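Local atomic coordinates of isomerase/lactonizing enzyme (PDB entry 1RVK), a protein that is of unknown function but, as a magnesium-binding member of the enolase superfamily, probably abstracts a proton next to a substrate carboxylate. Residues A107-A112 and Q118-L123; R80-L85 and I289-K294; C306-H309 and M314-H317; H49-P54 and H343-S348; L298-G303 and T322-W327. All blocks are in the same frame, centred on the assembly; numbering follows the deposited sequence.

Contact 1: residues A107-A112 and Q118-L123; sequences ALWDLA and QPVYKL
Val120 drives both of its methyl groups against Trp109, and this is where the contact is tightest. CG2 lies 3.5 Å from the carbonyl oxygen Trp109 O, a van der Waals approach to the helix backbone, while CG1 comes within 3.8 Å of the indole carbon CE3 of Trp109. With CG1 opposite the backbone N (chi1 165°) and CG2 opposite the carbonyl carbon, one branch is assigned to the ring and the other to the main chain. The two side chains cross nearly at right angles, and the CA atoms of Trp109 and Val120 are 6.7 Å apart. The contact is van der Waals packing, with no hydrogen bond between the segments. Also buried here is Asp110, whose CB points away from Val120; its carboxylate bonds to the backbone N atoms of Leu367 and His49 and forms a salt bridge with Arg114. In the fold, helix 98-116 ends, the chain turns within a few residues, and the short helix 120-124, with Pro119 at its N-cap, packs back on it in the N-terminal domain. The indole NE1 is engaged outside this pair of helices, hydrogen-bonded to Thr290 OG1, and Arg78 makes a cation-pi contact with the ring. The other end is looser. There Leu123, partly exposed, approaches the backbone of Ala112 through one methyl, with CD1 4.1 Å from Ala112 C.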
# COMPACT_ATOMS: atom_id res chain seq x y z
N ALA A 107 -13.28 6.16 -4.72
CA ALA A 107 -14.02 6.77 -5.82
C ALA A 107 -14.87 7.93 -5.29
O ALA A 107 -15.04 8.95 -5.97
CB ALA A 107 -14.91 5.73 -6.51
N LEU A 108 -15.41 7.77 -4.09
CA LEU A 108 -16.24 8.82 -3.49
C LEU A 108 -15.39 10.04 -3.17
O LEU A 108 -15.84 11.18 -3.34
CB LEU A 108 -16.92 8.30 -2.22
CG LEU A 108 -18.41 7.91 -2.26
CD1 LEU A 108 -18.88 7.63 -3.68
CD2 LEU A 108 -18.63 6.73 -1.35
N TRP A 109 -14.17 9.82 -2.68
CA TRP A 109 -13.28 10.94 -2.38
C TRP A 109 -12.87 11.63 -3.68
O TRP A 109 -12.80 12.86 -3.75
CB TRP A 109 -12.03 10.46 -1.65
CG TRP A 109 -12.18 10.40 -0.16
CD1 TRP A 109 -12.33 9.28 0.61
CD2 TRP A 109 -12.16 11.51 0.74
NE1 TRP A 109 -12.41 9.64 1.94
CE2 TRP A 109 -12.31 11.00 2.04
CE3 TRP A 109 -12.04 12.90 0.56
CZ2 TRP A 109 -12.33 11.82 3.18
CZ3 TRP A 109 -12.07 13.72 1.69
CH2 TRP A 109 -12.21 13.18 2.98
N ASP A 110 -12.58 10.84 -4.71
CA ASP A 110 -12.18 11.40 -6.00
C ASP A 110 -13.32 12.23 -6.58
O ASP A 110 -13.11 13.29 -7.16
CB ASP A 110 -11.79 10.29 -6.98
CG ASP A 110 -11.18 10.83 -8.26
OD1 ASP A 110 -10.17 11.56 -8.18
OD2 ASP A 110 -11.70 10.52 -9.36
N LEU A 111 -14.55 11.74 -6.41
CA LEU A 111 -15.73 12.43 -6.91
C LEU A 111 -15.90 13.79 -6.23
O LEU A 111 -16.19 14.79 -6.89
CB LEU A 111 -16.98 11.57 -6.67
CG LEU A 111 -18.34 12.23 -6.94
CD1 LEU A 111 -18.44 12.68 -8.39
CD2 LEU A 111 -19.44 11.23 -6.62
N ALA A 112 -15.71 13.83 -4.91
CA ALA A 112 -15.85 15.09 -4.18
C ALA A 112 -14.75 16.06 -4.61
O ALA A 112 -15.00 17.24 -4.80
CB ALA A 112 -15.77 14.83 -2.68
N GLN A 118 -10.59 20.26 -6.21
CA GLN A 118 -9.63 20.25 -5.11
C GLN A 118 -8.90 18.92 -4.93
O GLN A 118 -9.51 17.86 -5.06
CB GLN A 118 -10.35 20.54 -3.79
CG GLN A 118 -11.04 21.89 -3.72
CD GLN A 118 -10.05 23.01 -3.55
OE1 GLN A 118 -9.21 22.97 -2.64
NE2 GLN A 118 -10.14 24.02 -4.40
N PRO A 119 -7.59 18.96 -4.64
CA PRO A 119 -6.86 17.70 -4.44
C PRO A 119 -7.44 17.12 -3.15
O PRO A 119 -7.76 17.87 -2.22
CB PRO A 119 -5.42 18.15 -4.26
CG PRO A 119 -5.36 19.45 -5.03
CD PRO A 119 -6.67 20.11 -4.66
N VAL A 120 -7.57 15.80 -3.07
CA VAL A 120 -8.14 15.19 -1.87
C VAL A 120 -7.43 15.57 -0.57
O VAL A 120 -8.09 15.86 0.43
CB VAL A 120 -8.22 13.65 -2.02
CG1 VAL A 120 -8.45 12.98 -0.65
CG2 VAL A 120 -9.37 13.29 -2.96
N TYR A 121 -6.10 15.59 -0.56
CA TYR A 121 -5.41 15.92 0.68
C TYR A 121 -5.67 17.36 1.13
O TYR A 121 -5.63 17.64 2.32
CB TYR A 121 -3.90 15.64 0.55
CG TYR A 121 -3.06 16.70 -0.13
CD1 TYR A 121 -2.23 17.55 0.61
CD2 TYR A 121 -3.04 16.81 -1.52
CE1 TYR A 121 -1.39 18.47 -0.02
CE2 TYR A 121 -2.20 17.72 -2.15
CZ TYR A 121 -1.38 18.54 -1.40
OH TYR A 121 -0.52 19.41 -2.05
N LYS A 122 -5.95 18.25 0.19
CA LYS A 122 -6.25 19.64 0.52
C LYS A 122 -7.67 19.74 1.10
O LYS A 122 -7.95 20.62 1.92
CB LYS A 122 -6.13 20.53 -0.72
CG LYS A 122 -4.71 20.74 -1.20
CD LYS A 122 -3.92 21.68 -0.29
CE LYS A 122 -2.53 21.93 -0.85
NZ LYS A 122 -1.74 22.91 -0.05
N LEU A 123 -8.55 18.84 0.67
CA LEU A 123 -9.93 18.81 1.16
C LEU A 123 -9.96 18.28 2.58
O LEU A 123 -10.73 18.74 3.42
CB LEU A 123 -10.80 17.91 0.28
CG LEU A 123 -11.28 18.47 -1.06
CD1 LEU A 123 -12.14 17.42 -1.76
CD2 LEU A 123 -12.08 19.75 -0.82

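Contact 2: residues R80-L85 and I289-K294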
# COMPACT_ATOMS: atom_id res chain seq x y z
N ARG A 80 -21.52 8.08 6.34
CA ARG A 80 -22.74 7.29 6.37
C ARG A 80 -22.68 6.14 5.38
O ARG A 80 -23.08 5.02 5.68
CB ARG A 80 -23.97 8.15 6.06
CG ARG A 80 -25.28 7.37 6.01
CD ARG A 80 -26.48 8.29 5.99
NE ARG A 80 -26.53 9.14 4.79
CZ ARG A 80 -26.90 8.72 3.59
NH1 ARG A 80 -27.26 7.46 3.40
NH2 ARG A 80 -26.91 9.57 2.57
N LEU A 81 -22.15 6.41 4.19
CA LEU A 81 -22.07 5.37 3.17
C LEU A 81 -21.04 4.29 3.52
O LEU A 81 -21.27 3.11 3.29
CB LEU A 81 -21.75 6.00 1.80
CG LEU A 81 -22.82 6.99 1.33
CD1 LEU A 81 -22.42 7.62 0.00
CD2 LEU A 81 -24.15 6.26 1.18
N TRP A 82 -19.92 4.70 4.11
CA TRP A 82 -18.90 3.73 4.49
C TRP A 82 -19.45 2.84 5.59
O TRP A 82 -19.29 1.62 5.56
CB TRP A 82 -17.64 4.43 5.01
CG TRP A 82 -16.48 3.49 5.20
CD1 TRP A 82 -15.57 3.11 4.25
CD2 TRP A 82 -16.16 2.76 6.38
NE1 TRP A 82 -14.70 2.19 4.78
CE2 TRP A 82 -15.04 1.95 6.08
CE3 TRP A 82 -16.71 2.70 7.67
CZ2 TRP A 82 -14.46 1.09 7.02
CZ3 TRP A 82 -16.13 1.84 8.61
CH2 TRP A 82 -15.02 1.05 8.28
N GLN A 83 -20.11 3.45 6.57
CA GLN A 83 -20.68 2.69 7.67
C GLN A 83 -21.77 1.74 7.18
O GLN A 83 -21.91 0.64 7.72
CB GLN A 83 -21.23 3.63 8.76
CG GLN A 83 -20.17 4.51 9.43
CD GLN A 83 -19.27 3.77 10.42
OE1 GLN A 83 -18.32 4.34 10.97
NE2 GLN A 83 -19.56 2.50 10.66
N ASP A 84 -22.52 2.14 6.16
CA ASP A 84 -23.57 1.26 5.63
C ASP A 84 -22.95 0.01 5.02
O ASP A 84 -23.46 -1.10 5.19
CB ASP A 84 -24.41 1.96 4.56
CG ASP A 84 -25.46 2.90 5.14
OD1 ASP A 84 -25.84 2.73 6.32
OD2 ASP A 84 -25.91 3.80 4.40
N LEU A 85 -21.86 0.18 4.28
CA LEU A 85 -21.16 -0.94 3.65
C LEU A 85 -20.51 -1.83 4.71
O LEU A 85 -20.55 -3.06 4.61
CB LEU A 85 -20.08 -0.42 2.70
CG LEU A 85 -20.21 -0.40 1.17
CD1 LEU A 85 -21.58 -0.84 0.71
CD2 LEU A 85 -19.88 0.99 0.69
N ILE A 289 -9.77 5.44 2.33
CA ILE A 289 -9.12 6.64 2.84
C ILE A 289 -9.76 7.05 4.16
O ILE A 289 -9.07 7.43 5.10
CB ILE A 289 -9.24 7.79 1.81
CG1 ILE A 289 -8.35 7.49 0.61
CG2 ILE A 289 -8.84 9.12 2.43
CD1 ILE A 289 -8.56 8.43 -0.57
N THR A 290 -11.09 6.95 4.25
CA THR A 290 -11.79 7.33 5.47
C THR A 290 -11.25 6.56 6.69
O THR A 290 -10.82 7.18 7.67
CB THR A 290 -13.30 7.12 5.31
OG1 THR A 290 -13.76 7.88 4.18
CG2 THR A 290 -14.05 7.60 6.56
N PRO A 291 -11.26 5.22 6.66
CA PRO A 291 -10.74 4.50 7.83
C PRO A 291 -9.22 4.65 8.00
O PRO A 291 -8.70 4.54 9.11
CB PRO A 291 -11.18 3.06 7.58
CG PRO A 291 -11.27 2.98 6.08
CD PRO A 291 -11.92 4.29 5.73
N ALA A 292 -8.51 4.90 6.91
CA ALA A 292 -7.06 5.07 7.00
C ALA A 292 -6.78 6.33 7.82
O ALA A 292 -5.90 6.35 8.68
CB ALA A 292 -6.44 5.20 5.61
N LEU A 293 -7.55 7.39 7.56
CA LEU A 293 -7.37 8.63 8.30
C LEU A 293 -7.67 8.38 9.78
O LEU A 293 -6.99 8.93 10.65
CB LEU A 293 -8.29 9.72 7.75
CG LEU A 293 -7.79 10.48 6.51
CD1 LEU A 293 -6.60 11.36 6.89
CD2 LEU A 293 -7.38 9.52 5.43
N LYS A 294 -8.68 7.56 10.06
CA LYS A 294 -9.01 7.27 11.45
C LYS A 294 -7.84 6.58 12.14
O LYS A 294 -7.54 6.87 13.30
CB LYS A 294 -10.26 6.38 11.54
CG LYS A 294 -11.52 7.08 11.09
CD LYS A 294 -12.73 6.18 11.21
CE LYS A 294 -13.99 6.91 10.78
NZ LYS A 294 -15.16 6.01 10.80
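Trp82 and Pro291 meet where the two helical segments approach to 8.0 Å, measured between the CA atoms of Trp82 and Thr290, a separation filled by side chains without any hydrogen bond across it. The indole of Trp82 extends from its helix with CG opposite the backbone N (chi1 -170°), presenting one face to the pyrrolidine. Pro291 CD sits 4.0 Å from the centroid of the five-membered ring, 29° off the ring normal, which satisfies a CH-pi contact, while Pro291 CG lies 3.8 Å from Trp82 CZ2 on the six-membered side. The indole is also held through NE1, hydrogen-bonded to Gly287 O just ahead of the proline's helix. At the more open margin Lys294 runs out fully extended beyond CG toward the amide end of Gln83; its NZ forms a salt bridge with Glu79, one turn before Gln83. Pro291 occupies the first turn of its helix, where an N-H is not needed for the intrahelical bonding. Helix 78-89 belongs to the N-terminal domain and helix 289-301 to the barrel domain, so the contact spans the two; Leu101 of helix 98-116 and Lys263, His264 and Trp265 of helix 263-272 also pack against Trp82.

Contact 3: residues C306-H309 and M314-H317; sequences CEVH and MNLH
Val308 turns CG1 opposite its backbone N (chi1 -176°), while Asn315 sets CG opposite its carbonyl carbon (chi1 -72°); together these torsions bring a valine methyl against the asparagine amide. Val308 CG1 is 3.3 Å from Asn315 OD1 and 3.9 Å from Asn315 CB, so the methyl lies along the carboxamide as well as its stem. The CA atoms of the pair are 6.8 Å apart, where a barrel strand and the helix that follows it face each other. The amide is a polar group in a buried place, and both of its ends are used. OD1 accepts a hydrogen bond from Val283 N. ND2 donates to Asn311 O, in the turn between strand and helix, and to a water at 3.1 Å. That water donates in turn to His309 O at 2.7 Å, linking His309 to the helix. The two groups do not bond directly: His309 O and Asn315 OD1, 3.4 Å apart, are both acceptors, and Asn315 ND2 meets the same carbonyl at an unsuitable angle. The CB of His309 points away from the helix; its ND1 is hydrogen-bonded to Asp285 OD2, and the side chain lies about 5 Å from the bound magnesium ion, in touch with the metal ligand Glu258. A histidine paired with an aspartate at the barrel mouth resembles the dyad of the mandelate racemase group, which serves there in proton transfer. The chemistry is consistent with Asn315 and the water helping to position the backbone of a histidine that probably has a comparable role.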
# COMPACT_ATOMS: atom_id res chain seq x y z
N CYS A 306 2.31 6.17 12.23
CA CYS A 306 1.54 5.13 11.57
C CYS A 306 1.99 5.16 10.12
O CYS A 306 1.64 6.08 9.38
CB CYS A 306 0.04 5.42 11.68
SG CYS A 306 -1.00 4.05 11.10
N GLU A 307 2.78 4.17 9.73
CA GLU A 307 3.31 4.10 8.38
C GLU A 307 2.29 3.51 7.41
O GLU A 307 1.71 2.45 7.67
CB GLU A 307 4.61 3.29 8.39
CG GLU A 307 5.69 3.89 9.30
CD GLU A 307 6.13 5.29 8.87
OE1 GLU A 307 6.27 5.52 7.66
OE2 GLU A 307 6.35 6.16 9.75
N VAL A 308 2.08 4.20 6.30
CA VAL A 308 1.08 3.80 5.31
C VAL A 308 1.60 2.83 4.27
O VAL A 308 2.55 3.12 3.54
CB VAL A 308 0.49 5.04 4.60
CG1 VAL A 308 -0.62 4.62 3.65
CG2 VAL A 308 -0.04 6.03 5.64
N HIS A 309 0.96 1.66 4.21
CA HIS A 309 1.33 0.61 3.28
C HIS A 309 0.77 0.83 1.88
O HIS A 309 -0.43 1.05 1.72
CB HIS A 309 0.84 -0.75 3.77
CG HIS A 309 0.88 -1.82 2.72
ND1 HIS A 309 -0.24 -2.52 2.33
CD2 HIS A 309 1.90 -2.29 1.96
CE1 HIS A 309 0.08 -3.37 1.38
NE2 HIS A 309 1.38 -3.26 1.13
N MSE A 314 -4.14 7.16 -3.76
CA MSE A 314 -4.95 6.99 -2.56
C MSE A 314 -4.13 7.01 -1.28
O MSE A 314 -4.52 7.65 -0.29
CB MSE A 314 -5.75 5.69 -2.64
CG MSE A 314 -4.92 4.44 -2.82
SE MSE A 314 -6.05 2.92 -3.24
CE MSE A 314 -4.75 1.52 -2.94
N ASN A 315 -2.98 6.34 -1.28
CA ASN A 315 -2.13 6.31 -0.10
C ASN A 315 -1.31 7.58 0.03
O ASN A 315 -1.07 8.06 1.14
CB ASN A 315 -1.21 5.09 -0.14
CG ASN A 315 -1.96 3.80 0.12
OD1 ASN A 315 -2.58 3.64 1.17
ND2 ASN A 315 -1.92 2.88 -0.84
N LEU A 316 -0.88 8.14 -1.10
CA LEU A 316 -0.09 9.37 -1.07
C LEU A 316 -0.88 10.51 -0.44
O LEU A 316 -0.34 11.32 0.32
CB LEU A 316 0.34 9.77 -2.49
CG LEU A 316 1.17 11.05 -2.63
CD1 LEU A 316 2.43 10.95 -1.78
CD2 LEU A 316 1.53 11.27 -4.09
N HIS A 317 -2.18 10.59 -0.74
CA HIS A 317 -2.99 11.66 -0.19
C HIS A 317 -3.16 11.53 1.33
O HIS A 317 -3.23 12.53 2.03
CB HIS A 317 -4.35 11.71 -0.89
CG HIS A 317 -4.30 12.40 -2.22
ND1 HIS A 317 -4.55 13.75 -2.36
CD2 HIS A 317 -3.95 11.95 -3.45
CE1 HIS A 317 -4.36 14.10 -3.62
NE2 HIS A 317 -4.00 13.03 -4.30
O HOH W 1 -2.80 0.25 0.61

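Contact 4: residues H49-P54 and H343-S348; sequences HSFTAP and HDYLKS
Phe51 turns one face of its ring to Tyr345: Tyr345 CE1 stands 3.8 Å above the phenyl plane, over its centre. The neighbouring Tyr345 CD1 is 3.9 Å from Phe51 CE1. The centroids are 4.9 Å apart and the planes are inclined at 44°, too tilted for a parallel stack and too shallow for an edge-to-face pair, so the overlap is best described as oblique. The side chains slide past each other in opposite directions, which lets rings meet although the CA atoms of Phe51 and Tyr345 remain 10.5 Å apart. Leu346 adds a methyl beside this pair, its CD1 lying 4.2 Å from Phe51 CE2. The tyrosine is thrown toward the strand by its first torsion, with CG between the backbone N and the carbonyl carbon (chi1 59°), and by the type I turn His343 to Leu346, closed by the backbone bond from Leu346 N to His343 O. Within this turn the hydroxyl of Tyr345 lies over the imidazole of His343. All three touching residues are partly exposed, and no hydrogen bond crosses; the contact rests on carbon packing near the surface. Phe11 meets the Tyr345 ring edge-to-face, and Ile376 of helix 373-378 packs on Phe51. Phe51 sits on the outer strand of the three-stranded antiparallel sheet of the N-terminal domain, whereas the turn comes from the long connection between strands 328-333 and 358-360. Such joining of the N-terminal sheet to late parts of the chain is characteristic of the two-domain enolase superfamily fold.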
# COMPACT_ATOMS: atom_id res chain seq x y z
N HIS A 49 -13.42 8.37 -9.86
CA HIS A 49 -12.89 7.08 -10.29
C HIS A 49 -11.85 6.48 -9.35
O HIS A 49 -11.20 7.20 -8.60
CB HIS A 49 -12.23 7.22 -11.66
CG HIS A 49 -12.96 8.12 -12.61
ND1 HIS A 49 -14.05 7.70 -13.34
CD2 HIS A 49 -12.77 9.42 -12.92
CE1 HIS A 49 -14.50 8.71 -14.06
NE2 HIS A 49 -13.74 9.77 -13.83
N SER A 50 -11.70 5.16 -9.42
CA SER A 50 -10.71 4.46 -8.62
C SER A 50 -10.43 3.10 -9.25
O SER A 50 -11.33 2.47 -9.81
CB SER A 50 -11.20 4.29 -7.18
OG SER A 50 -10.09 4.07 -6.31
N PHE A 51 -9.18 2.65 -9.16
CA PHE A 51 -8.76 1.38 -9.76
C PHE A 51 -8.58 0.24 -8.78
O PHE A 51 -8.22 0.45 -7.62
CB PHE A 51 -7.44 1.60 -10.51
CG PHE A 51 -7.54 2.59 -11.64
CD1 PHE A 51 -7.99 2.18 -12.89
CD2 PHE A 51 -7.24 3.93 -11.43
CE1 PHE A 51 -8.13 3.10 -13.93
CE2 PHE A 51 -7.38 4.86 -12.47
CZ PHE A 51 -7.83 4.44 -13.72
N THR A 52 -8.83 -0.98 -9.26
CA THR A 52 -8.66 -2.18 -8.44
C THR A 52 -8.73 -3.42 -9.33
O THR A 52 -8.96 -3.32 -10.53
CB THR A 52 -9.74 -2.29 -7.34
OG1 THR A 52 -9.35 -3.29 -6.39
CG2 THR A 52 -11.09 -2.67 -7.94
N ALA A 53 -8.52 -4.59 -8.73
CA ALA A 53 -8.58 -5.85 -9.47
C ALA A 53 -10.03 -6.18 -9.80
O ALA A 53 -10.92 -5.97 -8.97
CB ALA A 53 -7.95 -6.97 -8.65
N PRO A 54 -10.28 -6.72 -11.00
CA PRO A 54 -11.62 -7.09 -11.47
C PRO A 54 -12.52 -7.83 -10.47
O PRO A 54 -13.68 -7.46 -10.30
CB PRO A 54 -11.32 -7.93 -12.71
CG PRO A 54 -10.09 -7.28 -13.25
CD PRO A 54 -9.26 -7.08 -12.00
N HIS A 343 2.25 3.82 -15.65
CA HIS A 343 1.30 2.85 -16.18
C HIS A 343 0.78 3.34 -17.52
O HIS A 343 0.65 4.54 -17.73
CB HIS A 343 0.13 2.70 -15.21
CG HIS A 343 0.53 2.23 -13.84
ND1 HIS A 343 0.80 0.91 -13.57
CD2 HIS A 343 0.73 2.91 -12.69
CE1 HIS A 343 1.16 0.79 -12.30
NE2 HIS A 343 1.12 1.99 -11.74
N ASP A 344 0.45 2.42 -18.42
CA ASP A 344 -0.04 2.82 -19.73
C ASP A 344 -1.42 3.48 -19.70
O ASP A 344 -1.78 4.22 -20.62
CB ASP A 344 -0.04 1.64 -20.72
CG ASP A 344 -0.71 0.39 -20.17
OD1 ASP A 344 -1.40 0.46 -19.12
OD2 ASP A 344 -0.56 -0.68 -20.81
N TYR A 345 -2.19 3.25 -18.64
CA TYR A 345 -3.52 3.84 -18.54
C TYR A 345 -3.55 5.18 -17.80
O TYR A 345 -4.62 5.75 -17.56
CB TYR A 345 -4.50 2.84 -17.90
CG TYR A 345 -4.13 2.36 -16.51
CD1 TYR A 345 -4.54 3.07 -15.38
CD2 TYR A 345 -3.38 1.20 -16.33
CE1 TYR A 345 -4.20 2.64 -14.10
CE2 TYR A 345 -3.04 0.75 -15.05
CZ TYR A 345 -3.46 1.48 -13.94
OH TYR A 345 -3.13 1.04 -12.68
N LEU A 346 -2.37 5.69 -17.45
CA LEU A 346 -2.23 6.97 -16.76
C LEU A 346 -1.31 7.85 -17.60
O LEU A 346 -0.23 7.41 -18.00
CB LEU A 346 -1.63 6.74 -15.37
CG LEU A 346 -2.55 6.87 -14.14
CD1 LEU A 346 -3.94 6.33 -14.44
CD2 LEU A 346 -1.92 6.15 -12.96
N LYS A 347 -1.72 9.08 -17.86
CA LYS A 347 -0.92 9.99 -18.68
C LYS A 347 0.32 10.54 -17.97
O LYS A 347 1.31 10.88 -18.62
CB LYS A 347 -1.77 11.17 -19.16
CG LYS A 347 -2.96 10.78 -20.04
CD LYS A 347 -3.64 12.03 -20.59
CE LYS A 347 -4.82 11.70 -21.48
NZ LYS A 347 -5.91 11.02 -20.73
N SER A 348 0.25 10.63 -16.65
CA SER A 348 1.37 11.14 -15.85
C SER A 348 1.45 10.34 -14.56
O SER A 348 0.50 9.64 -14.21
CB SER A 348 1.13 12.62 -15.49
OG SER A 348 0.93 13.41 -16.65

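Contact 5: residues L298-G303 and T322-W327; sequences LAEAFG and TKNCRW
Asn324 points its side chain at the flank of a helix, where the amide rests on the stem of Glu300 with the methyl of Ala299 near by. The evidence is the approach of Asn324 CG to Glu300 CB, at 3.8 Å. The CA atoms of Asn324 and Glu300 are only 6.3 Å apart, and the short reach fits the first torsion of Asn324, whose CG lies between the backbone N and the carbonyl carbon (chi1 63°). Glu300 is oriented differently: CG stands opposite its backbone N (chi1 -177°) and the rest of the chain is extended, which carries the carboxylate off the amide into an exposed position. Lys323 is of opposite charge, yet its NZ stays 6.8 Å from Glu300 OE1, a distance that rules out direct contact. Backbone turns shape both partners. Asn324 is the centre of an inverse gamma turn, with a weak bond from Cys325 N to Lys323 O, while the helix is closed by a Schellman motif in which Gly303, at positive phi, donates from N to Glu300 O. The contact packs the C-terminal part of helix 289-301 against the loop between helix 313-321 and strand 328-333; strand 306-308 lies alongside, with Cys306 packed on Ala299 and backbone-bonded to Asn324, and Met296 one turn earlier in the helix also touches Asn324.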
# COMPACT_ATOMS: atom_id res chain seq x y z
N LEU A 298 -5.74 7.88 15.37
CA LEU A 298 -5.64 6.98 16.51
C LEU A 298 -4.18 6.92 16.97
O LEU A 298 -3.88 7.12 18.15
CB LEU A 298 -6.11 5.58 16.09
CG LEU A 298 -5.72 4.40 16.99
CD1 LEU A 298 -6.41 4.51 18.35
CD2 LEU A 298 -6.11 3.10 16.30
N ALA A 299 -3.28 6.66 16.03
CA ALA A 299 -1.86 6.58 16.36
C ALA A 299 -1.35 7.89 16.93
O ALA A 299 -0.64 7.91 17.95
CB ALA A 299 -1.06 6.21 15.11
N GLU A 300 -1.70 9.00 16.29
CA GLU A 300 -1.25 10.31 16.75
C GLU A 300 -1.66 10.59 18.19
O GLU A 300 -0.88 11.17 18.95
CB GLU A 300 -1.79 11.42 15.85
CG GLU A 300 -1.29 12.80 16.25
CD GLU A 300 -2.05 13.91 15.56
OE1 GLU A 300 -1.84 15.08 15.92
OE2 GLU A 300 -2.86 13.61 14.66
N ALA A 301 -2.87 10.19 18.58
CA ALA A 301 -3.33 10.43 19.94
C ALA A 301 -2.45 9.71 20.96
O ALA A 301 -2.35 10.14 22.11
CB ALA A 301 -4.79 9.99 20.09
N PHE A 302 -1.80 8.62 20.54
CA PHE A 302 -0.91 7.89 21.43
C PHE A 302 0.54 8.34 21.22
O PHE A 302 1.46 7.76 21.79
CB PHE A 302 -1.02 6.38 21.22
CG PHE A 302 -2.22 5.77 21.89
CD1 PHE A 302 -3.45 5.71 21.23
CD2 PHE A 302 -2.13 5.29 23.19
CE1 PHE A 302 -4.57 5.18 21.87
CE2 PHE A 302 -3.25 4.76 23.84
CZ PHE A 302 -4.48 4.71 23.17
N GLY A 303 0.72 9.38 20.41
CA GLY A 303 2.06 9.88 20.14
C GLY A 303 2.88 8.94 19.28
O GLY A 303 4.11 8.97 19.31
N THR A 322 -1.42 14.00 6.71
CA THR A 322 -1.06 13.74 8.10
C THR A 322 0.41 14.01 8.42
O THR A 322 1.26 14.07 7.53
CB THR A 322 -1.41 12.29 8.48
OG1 THR A 322 -0.72 11.39 7.60
CG2 THR A 322 -2.91 12.06 8.35
N LYS A 323 0.70 14.16 9.71
CA LYS A 323 2.06 14.44 10.17
C LYS A 323 2.82 13.23 10.70
O LYS A 323 4.02 13.10 10.46
CB LYS A 323 2.02 15.52 11.26
CG LYS A 323 3.34 15.73 11.99
CD LYS A 323 3.18 16.76 13.10
CE LYS A 323 4.47 16.96 13.89
NZ LYS A 323 4.84 15.75 14.68
N ASN A 324 2.12 12.35 11.41
CA ASN A 324 2.76 11.20 12.03
C ASN A 324 3.00 9.98 11.16
O ASN A 324 2.58 8.87 11.48
CB ASN A 324 1.99 10.79 13.29
CG ASN A 324 0.57 10.35 13.01
OD1 ASN A 324 0.09 9.37 13.59
ND2 ASN A 324 -0.12 11.07 12.14
N CYS A 325 3.71 10.20 10.06
CA CYS A 325 4.06 9.14 9.12
C CYS A 325 5.37 9.61 8.50
O CYS A 325 5.43 10.67 7.88
CB CYS A 325 2.99 9.00 8.04
SG CYS A 325 3.36 7.76 6.78
N ARG A 326 6.43 8.83 8.67
CA ARG A 326 7.73 9.22 8.15
C ARG A 326 7.86 9.14 6.63
O ARG A 326 8.53 9.98 6.02
CB ARG A 326 8.83 8.37 8.80
CG ARG A 326 10.25 8.81 8.48
CD ARG A 326 11.28 7.84 9.06
NE ARG A 326 11.40 7.92 10.51
CZ ARG A 326 12.12 8.84 11.15
NH1 ARG A 326 12.17 8.84 12.48
NH2 ARG A 326 12.79 9.76 10.46
N TRP A 327 7.20 8.17 6.01
CA TRP A 327 7.33 8.00 4.56
C TRP A 327 6.10 7.68 3.74
O TRP A 327 5.02 7.37 4.25
CB TRP A 327 8.28 6.84 4.23
CG TRP A 327 9.46 6.62 5.10
CD1 TRP A 327 9.50 5.90 6.26
CD2 TRP A 327 10.80 6.99 4.80
NE1 TRP A 327 10.81 5.78 6.69
CE2 TRP A 327 11.62 6.45 5.82
CE3 TRP A 327 11.39 7.73 3.77
CZ2 TRP A 327 13.01 6.62 5.83
CZ3 TRP A 327 12.77 7.90 3.78
CH2 TRP A 327 13.56 7.35 4.80

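Overall arrangement
Contact 3 is the most central, about 7 Å from the centre of the chain and beside the magnesium site of Asp206, Glu232 and Glu258. Contact 5 encloses it in sequence, their centres about 11 Å apart, and Glu307 OE2 lies 2.9 Å from Arg326 N between them. Contacts 2 and 5 share helix 289-301 and touch where Leu293 CD1 is 4.0 Å from Thr322 CG2. Contact 1, nested in sequence inside the loops closed by contacts 2 and 4, touches both, and it reaches contact 3 through Tyr121 N and His317 ND1 at 3.0 Å. Contact 1 therefore links the capping domain to the barrel. Contacts 4 and 5 lie farthest apart, with centres about 29 Å apart.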